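Local coordinates for protein ATP-dependent DNA helicase PIF1 (Candida albicans, PDB 7OTJ) that probably unwinds duplex and G-quadruplex DNA in the 5'-3' direction with energy from ATP hydrolysis, as a Pif1-family helicase that safeguards nuclear and mitochondrial genomes, at residues A[216-219]-A[220-223]; A[235-239]-A[240-244]. All coordinates share one frame; numbering follows the deposited sequence.

How the interactions relate
Both interactions are local and lie in series along the chain, in the second RecA-like domain of the helicase core: interaction 1 lies on helix 212-219 and the residues that follow, and interaction 2 joins strand 234-237 to helix 240-253. Their centres are about 21 Å apart and their nearest atoms about 11 Å. They meet the same parallel four-stranded sheet, residues 220-223 beside its outer strand 489-492 and residues 235-239 on the inner strand 234-237. Interaction 2 binds the DT2 phosphate of the bound single strand (chain C) and a potassium ion; interaction 1 stays about 21 Å from the DNA at nearest atoms. The Phe218 side chain is about 11 Å from that of Ala27, which lines the pocket of the bound tetrafluoroaluminate.

Interaction 1: residues A[216-219]-A[220-223]; sequences RDFC and RLSR
Asp217 and Arg220 form a salt bridge on helix 212-219 and the residue after it, OD1 of Asp217 lying 3.0 Å from NH2 of Arg220. The same oxygen takes Arg216 NH1 in a second salt bridge, 2.8 Å, whose hydrogen bond is weak, so one carboxylate oxygen serves two arginines, while OD2 is held by Arg197. The guanidinium planes of Arg216 and Arg220 are only 8° apart; CD of Arg216 lies over one face of the Arg220 group, 3.2 Å from its NH1. The shared carboxylate probably offsets the nearness of the two cations, and Asp213 pairs with Arg216 as well. In the backbone, Arg220 N reaches Arg216 O in a helical i to i+4 bond of 3.0 Å. The next two bonds shorten to i to i+3: Leu221 N to Phe218 O, and Ser222 N to Cys219 O. Cys219 O also receives Ser222 OG at 2.9 Å, almost straight on to the C=O; a chi1 of 62° turns the hydroxyl back to that carbonyl. Phe218 CD1 meets Leu221 CD1 at 4.0 Å. Phe218 packs on Phe198 and Met201 of helix 196-204 and on Phe494, while Leu221 rests on Leu489 and Val491 of strand 489-492.

Interaction 2: residues A[235-239]-A[240-244]; sequences ELYAT and RYEVD. With K (potassium ion), chain I; nucleotides of chain C.
A capping box opens helix 240-253, with Thr239 at the N-cap and Glu242 three residues on. Glu242 OE1 accepts two bonds from Thr239: the backbone N at 2.9 Å, nearly along the C-O axis, and OG1 at 2.6 Å, from above the carboxylate plane. The return bond, Glu242 N to Thr239 OG1, is weak at 3.5 Å though almost straight. With chi1 at 67°, the Thr239 hydroxyl sits between backbone N and carbonyl carbon, within reach of both partners. Glu242 also uses both carboxylate oxygens on a potassium ion, OE2 at 2.9 Å, and Asp466 O completes the protein ligation, so the cap and the metal fix the same carboxylate. The turn joins strand 234-237 of the parallel sheet to the helix, and the N-terminal end of the helix faces the bound DNA: Arg240 N donates to OP1 of DT2 of chain C at 3.1 Å. From the same residue, NH2 meets OP2 of DT2 at the guanidinium edge, also 3.1 Å away, while a phosphate oxygen of DT3 lies over one face. Against the strand, CB of Glu242 packs on CB and CG of Tyr237, and Val243 CG2 approaches Tyr237 CB at 4.1 Å.

Interaction 1: residues A[216-219]-A[220-223]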
loop_
_atom_site.group_PDB
_atom_site.type_symbol
_atom_site.label_atom_id
_atom_site.label_comp_id
_atom_site.label_asym_id
_atom_site.label_seq_id
_atom_site.Cartn_x
_atom_site.Cartn_y
_atom_site.Cartn_z
ATOM N N ARG A 216 -15.791 -19.882 16.322
ATOM C CA ARG A 216 -15.699 -21.277 15.912
ATOM C C ARG A 216 -15.623 -21.410 14.393
ATOM O O ARG A 216 -14.814 -22.187 13.870
ATOM C CB ARG A 216 -16.891 -22.053 16.464
ATOM C CG ARG A 216 -16.791 -23.540 16.249
ATOM C CD ARG A 216 -17.847 -24.013 15.279
ATOM N NE ARG A 216 -19.157 -24.139 15.910
ATOM C CZ ARG A 216 -20.173 -23.312 15.704
ATOM N NH1 ARG A 216 -20.059 -22.264 14.900
ATOM N NH2 ARG A 216 -21.332 -23.546 16.312
ATOM N N ASP A 217 -16.424 -20.623 13.665
ATOM C CA ASP A 217 -16.438 -20.714 12.207
ATOM C C ASP A 217 -15.089 -20.343 11.603
ATOM O O ASP A 217 -14.745 -20.818 10.513
ATOM C CB ASP A 217 -17.554 -19.841 11.624
ATOM C CG ASP A 217 -18.934 -20.472 11.769
ATOM O OD1 ASP A 217 -19.051 -21.513 12.449
ATOM O OD2 ASP A 217 -19.903 -19.928 11.198
ATOM N N PHE A 218 -14.318 -19.485 12.274
ATOM C CA PHE A 218 -12.988 -19.175 11.769
ATOM C C PHE A 218 -11.997 -20.284 12.098
ATOM O O PHE A 218 -11.131 -20.604 11.277
ATOM C CB PHE A 218 -12.493 -17.842 12.335
ATOM C CG PHE A 218 -12.993 -16.640 11.586
ATOM C CD1 PHE A 218 -12.618 -16.428 10.269
ATOM C CD2 PHE A 218 -13.819 -15.711 12.202
ATOM C CE1 PHE A 218 -13.068 -15.313 9.574
ATOM C CE2 PHE A 218 -14.270 -14.601 11.513
ATOM C CZ PHE A 218 -13.895 -14.403 10.199
ATOM N N CYS A 219 -12.116 -20.895 13.280
ATOM C CA CYS A 219 -11.221 -21.995 13.616
ATOM C C CYS A 219 -11.412 -23.168 12.668
ATOM O O CYS A 219 -10.447 -23.876 12.354
ATOM C CB CYS A 219 -11.434 -22.422 15.068
ATOM S SG CYS A 219 -10.826 -21.221 16.281
ATOM N N ARG A 220 -12.623 -23.339 12.132
ATOM C CA ARG A 220 -12.866 -24.416 11.185
ATOM C C ARG A 220 -12.098 -24.212 9.886
ATOM O O ARG A 220 -11.888 -25.178 9.145
ATOM C CB ARG A 220 -14.368 -24.541 10.894
ATOM C CG ARG A 220 -15.212 -24.921 12.110
ATOM C CD ARG A 220 -16.400 -25.785 11.707
ATOM N NE ARG A 220 -17.582 -25.003 11.387
ATOM C CZ ARG A 220 -18.745 -25.102 12.017
ATOM N NH1 ARG A 220 -18.940 -25.992 12.976
ATOM N NH2 ARG A 220 -19.743 -24.293 11.669
ATOM N N LEU A 221 -11.653 -22.986 9.609
ATOM C CA LEU A 221 -10.892 -22.673 8.407
ATOM C C LEU A 221 -9.411 -23.027 8.523
ATOM O O LEU A 221 -8.659 -22.780 7.574
ATOM C CB LEU A 221 -11.050 -21.193 8.061
ATOM C CG LEU A 221 -12.491 -20.773 7.775
ATOM C CD1 LEU A 221 -12.557 -19.295 7.412
ATOM C CD2 LEU A 221 -13.103 -21.640 6.678
ATOM N N SER A 222 -8.966 -23.556 9.665
ATOM C CA SER A 222 -7.601 -24.060 9.802
ATOM C C SER A 222 -7.264 -25.179 8.820
ATOM O O SER A 222 -6.082 -25.511 8.677
ATOM C CB SER A 222 -7.352 -24.548 11.230
ATOM O OG SER A 222 -8.215 -25.615 11.554
ATOM N N ARG A 223 -8.257 -25.782 8.170
ATOM C CA ARG A 223 -7.983 -26.859 7.229
ATOM C C ARG A 223 -7.060 -26.364 6.119
ATOM O O ARG A 223 -7.180 -25.219 5.675
ATOM C CB ARG A 223 -9.276 -27.409 6.622
ATOM C CG ARG A 223 -10.333 -26.355 6.345
ATOM C CD ARG A 223 -10.689 -26.283 4.871
ATOM N NE ARG A 223 -10.273 -25.013 4.288
ATOM C CZ ARG A 223 -11.069 -23.968 4.123
ATOM N NH1 ARG A 223 -12.341 -24.000 4.484
ATOM N NH2 ARG A 223 -10.582 -22.867 3.567
#

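Interaction 2: residues A[235-239]-A[240-244]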
loop_
_atom_site.group_PDB
_atom_site.type_symbol
_atom_site.label_atom_id
_atom_site.label_comp_id
_atom_site.label_asym_id
_atom_site.label_seq_id
_atom_site.Cartn_x
_atom_site.Cartn_y
_atom_site.Cartn_z
ATOM N N GLU A 235 0.469 -15.596 1.804
ATOM C CA GLU A 235 0.610 -15.775 3.243
ATOM C C GLU A 235 0.670 -14.408 3.920
ATOM O O GLU A 235 1.534 -13.586 3.594
ATOM C CB GLU A 235 1.858 -16.603 3.557
ATOM C CG GLU A 235 1.887 -17.974 2.870
ATOM C CD GLU A 235 3.001 -18.881 3.380
ATOM O OE1 GLU A 235 3.415 -19.802 2.641
ATOM O OE2 GLU A 235 3.463 -18.674 4.521
ATOM N N LEU A 236 -0.224 -14.179 4.881
ATOM C CA LEU A 236 -0.270 -12.932 5.633
ATOM C C LEU A 236 0.207 -13.172 7.057
ATOM O O LEU A 236 -0.232 -14.123 7.708
ATOM C CB LEU A 236 -1.687 -12.353 5.658
ATOM C CG LEU A 236 -2.318 -11.988 4.317
ATOM C CD1 LEU A 236 -3.654 -11.299 4.533
ATOM C CD2 LEU A 236 -1.374 -11.109 3.518
ATOM N N TYR A 237 1.071 -12.285 7.549
ATOM C CA TYR A 237 1.574 -12.351 8.915
ATOM C C TYR A 237 1.581 -10.954 9.516
ATOM O O TYR A 237 1.514 -9.948 8.808
ATOM C CB TYR A 237 2.982 -12.938 8.982
ATOM C CG TYR A 237 3.099 -14.328 8.408
ATOM C CD1 TYR A 237 3.368 -14.516 7.064
ATOM C CD2 TYR A 237 2.937 -15.453 9.211
ATOM C CE1 TYR A 237 3.472 -15.780 6.532
ATOM C CE2 TYR A 237 3.043 -16.719 8.685
ATOM C CZ TYR A 237 3.310 -16.877 7.343
ATOM O OH TYR A 237 3.413 -18.139 6.805
ATOM N N ALA A 238 1.666 -10.903 10.844
ATOM C CA ALA A 238 1.662 -9.618 11.529
ATOM C C ALA A 238 3.026 -8.940 11.472
ATOM O O ALA A 238 3.104 -7.711 11.389
ATOM C CB ALA A 238 1.225 -9.797 12.982
ATOM N N THR A 239 4.104 -9.715 11.526
ATOM C CA THR A 239 5.445 -9.161 11.639
ATOM C C THR A 239 6.271 -9.477 10.399
ATOM O O THR A 239 5.968 -10.389 9.622
ATOM C CB THR A 239 6.160 -9.716 12.874
ATOM O OG1 THR A 239 6.405 -11.117 12.682
ATOM C CG2 THR A 239 5.307 -9.518 14.116
ATOM N N ARG A 240 7.395 -8.773 10.288
ATOM C CA ARG A 240 8.252 -8.950 9.126
ATOM C C ARG A 240 9.120 -10.187 9.269
ATOM O O ARG A 240 9.366 -10.883 8.279
ATOM C CB ARG A 240 9.115 -7.708 8.918
ATOM C CG ARG A 240 8.394 -6.636 8.124
ATOM C CD ARG A 240 9.230 -5.383 7.962
ATOM N NE ARG A 240 9.488 -4.735 9.241
ATOM C CZ ARG A 240 10.200 -3.627 9.384
ATOM N NH1 ARG A 240 10.704 -2.990 8.339
ATOM N NH2 ARG A 240 10.419 -3.150 10.605
ATOM N N TYR A 241 9.624 -10.446 10.481
ATOM C CA TYR A 241 10.299 -11.706 10.780
ATOM C C TYR A 241 9.572 -12.901 10.174
ATOM O O TYR A 241 10.164 -13.693 9.436
ATOM C CB TYR A 241 10.445 -11.870 12.295
ATOM C CG TYR A 241 11.303 -13.050 12.707
ATOM C CD1 TYR A 241 12.690 -12.995 12.612
ATOM C CD2 TYR A 241 10.728 -14.212 13.204
ATOM C CE1 TYR A 241 13.480 -14.074 12.996
ATOM C CE2 TYR A 241 11.508 -15.293 13.588
ATOM C CZ TYR A 241 12.882 -15.219 13.483
ATOM O OH TYR A 241 13.654 -16.295 13.866
ATOM N N GLU A 242 8.271 -13.030 10.460
ATOM C CA GLU A 242 7.477 -14.104 9.865
ATOM C C GLU A 242 7.491 -14.017 8.346
ATOM O O GLU A 242 7.699 -15.022 7.655
ATOM C CB GLU A 242 6.040 -14.056 10.380
ATOM C CG GLU A 242 5.877 -14.270 11.865
ATOM C CD GLU A 242 4.547 -13.753 12.371
ATOM O OE1 GLU A 242 4.284 -12.537 12.225
ATOM O OE2 GLU A 242 3.758 -14.556 12.905
ATOM N N VAL A 243 7.274 -12.813 7.808
ATOM C CA VAL A 243 7.214 -12.646 6.359
ATOM C C VAL A 243 8.534 -13.064 5.732
ATOM O O VAL A 243 8.562 -13.813 4.748
ATOM C CB VAL A 243 6.845 -11.191 6.002
ATOM C CG1 VAL A 243 7.019 -10.949 4.515
ATOM C CG2 VAL A 243 5.420 -10.895 6.411
ATOM N N ASP A 244 9.650 -12.635 6.325
ATOM C CA ASP A 244 10.958 -13.009 5.802
ATOM C C ASP A 244 11.224 -14.495 5.994
ATOM O O ASP A 244 11.818 -15.140 5.124
ATOM C CB ASP A 244 12.047 -12.171 6.472
ATOM C CG ASP A 244 12.035 -10.736 6.002
ATOM O OD1 ASP A 244 11.310 -10.453 5.028
ATOM O OD2 ASP A 244 12.741 -9.895 6.599
HETATM K K K I . 1.293 -13.103 12.827
ATOM P P DT C 2 7.547 -5.268 12.741
ATOM O OP1 DT C 2 7.532 -6.737 12.559
ATOM O OP2 DT C 2 8.831 -4.536 12.834
ATOM O "O5'" DT C 2 6.673 -4.633 11.562
ATOM C "C5'" DT C 2 5.455 -5.256 11.160
ATOM C "C4'" DT C 2 4.378 -4.225 10.873
ATOM O "O4'" DT C 2 3.925 -3.659 12.117
ATOM C "C3'" DT C 2 4.831 -3.066 10.000
ATOM O "O3'" DT C 2 4.447 -3.319 8.665
ATOM C "C2'" DT C 2 4.098 -1.845 10.570
ATOM C "C1'" DT C 2 3.735 -2.258 11.996
ATOM N N1 DT C 2 4.545 -1.581 13.060
ATOM C C2 DT C 2 3.899 -1.026 14.143
ATOM O O2 DT C 2 2.685 -1.033 14.273
ATOM N N3 DT C 2 4.726 -0.444 15.069
ATOM C C4 DT C 2 6.105 -0.376 15.026
ATOM O O4 DT C 2 6.761 0.170 15.910
ATOM C C5 DT C 2 6.720 -0.990 13.872
ATOM C C7 DT C 2 8.213 -0.979 13.719
ATOM C C6 DT C 2 5.919 -1.559 12.957
ATOM P P DT C 3 5.451 -2.998 7.456
ATOM O OP1 DT C 3 5.071 -3.870 6.317
ATOM O OP2 DT C 3 6.829 -3.047 7.999
ATOM O "O5'" DT C 3 5.121 -1.471 7.086
ATOM C "C5'" DT C 3 3.810 -1.117 6.668
ATOM C "C4'" DT C 3 3.576 0.390 6.731
ATOM O "O4'" DT C 3 3.648 0.841 8.098
ATOM C "C3'" DT C 3 4.577 1.241 5.976
ATOM O "O3'" DT C 3 4.158 1.389 4.632
ATOM C "C2'" DT C 3 4.521 2.576 6.722
ATOM C "C1'" DT C 3 4.169 2.159 8.149
ATOM N N1 DT C 3 5.323 2.162 9.085
ATOM C C2 DT C 3 5.582 3.284 9.831
ATOM O O2 DT C 3 4.921 4.301 9.753
ATOM N N3 DT C 3 6.658 3.172 10.677
ATOM C C4 DT C 3 7.476 2.061 10.848
ATOM O O4 DT C 3 8.424 2.049 11.630
ATOM C C5 DT C 3 7.140 0.917 10.035
ATOM C C7 DT C 3 7.952 -0.344 10.127
ATOM C C6 DT C 3 6.090 1.021 9.208
ATOM O OP3 DT C 1 9.016 -9.091 18.649
ATOM P P DT C 1 7.914 -9.649 17.835
ATOM O OP1 DT C 1 7.048 -10.484 18.696
ATOM O OP2 DT C 1 8.510 -10.251 16.624
ATOM O "O5'" DT C 1 7.054 -8.396 17.362
ATOM C "C5'" DT C 1 7.705 -7.254 16.834
ATOM C "C4'" DT C 1 6.814 -6.568 15.819
ATOM O "O4'" DT C 1 5.513 -6.332 16.408
ATOM C "C3'" DT C 1 7.290 -5.202 15.358
ATOM O "O3'" DT C 1 6.729 -4.912 14.077
ATOM C "C2'" DT C 1 6.709 -4.301 16.441
ATOM C "C1'" DT C 1 5.341 -4.949 16.653
ATOM N N1 DT C 1 4.794 -4.792 18.029
ATOM C C2 DT C 1 4.312 -3.566 18.439
ATOM O O2 DT C 1 4.318 -2.569 17.735
ATOM N N3 DT C 1 3.822 -3.548 19.720
ATOM C C4 DT C 1 3.764 -4.610 20.609
ATOM O O4 DT C 1 3.305 -4.495 21.741
ATOM C C5 DT C 1 4.281 -5.863 20.110
ATOM C C7 DT C 1 4.271 -7.084 20.979
ATOM C C6 DT C 1 4.761 -5.893 18.861
#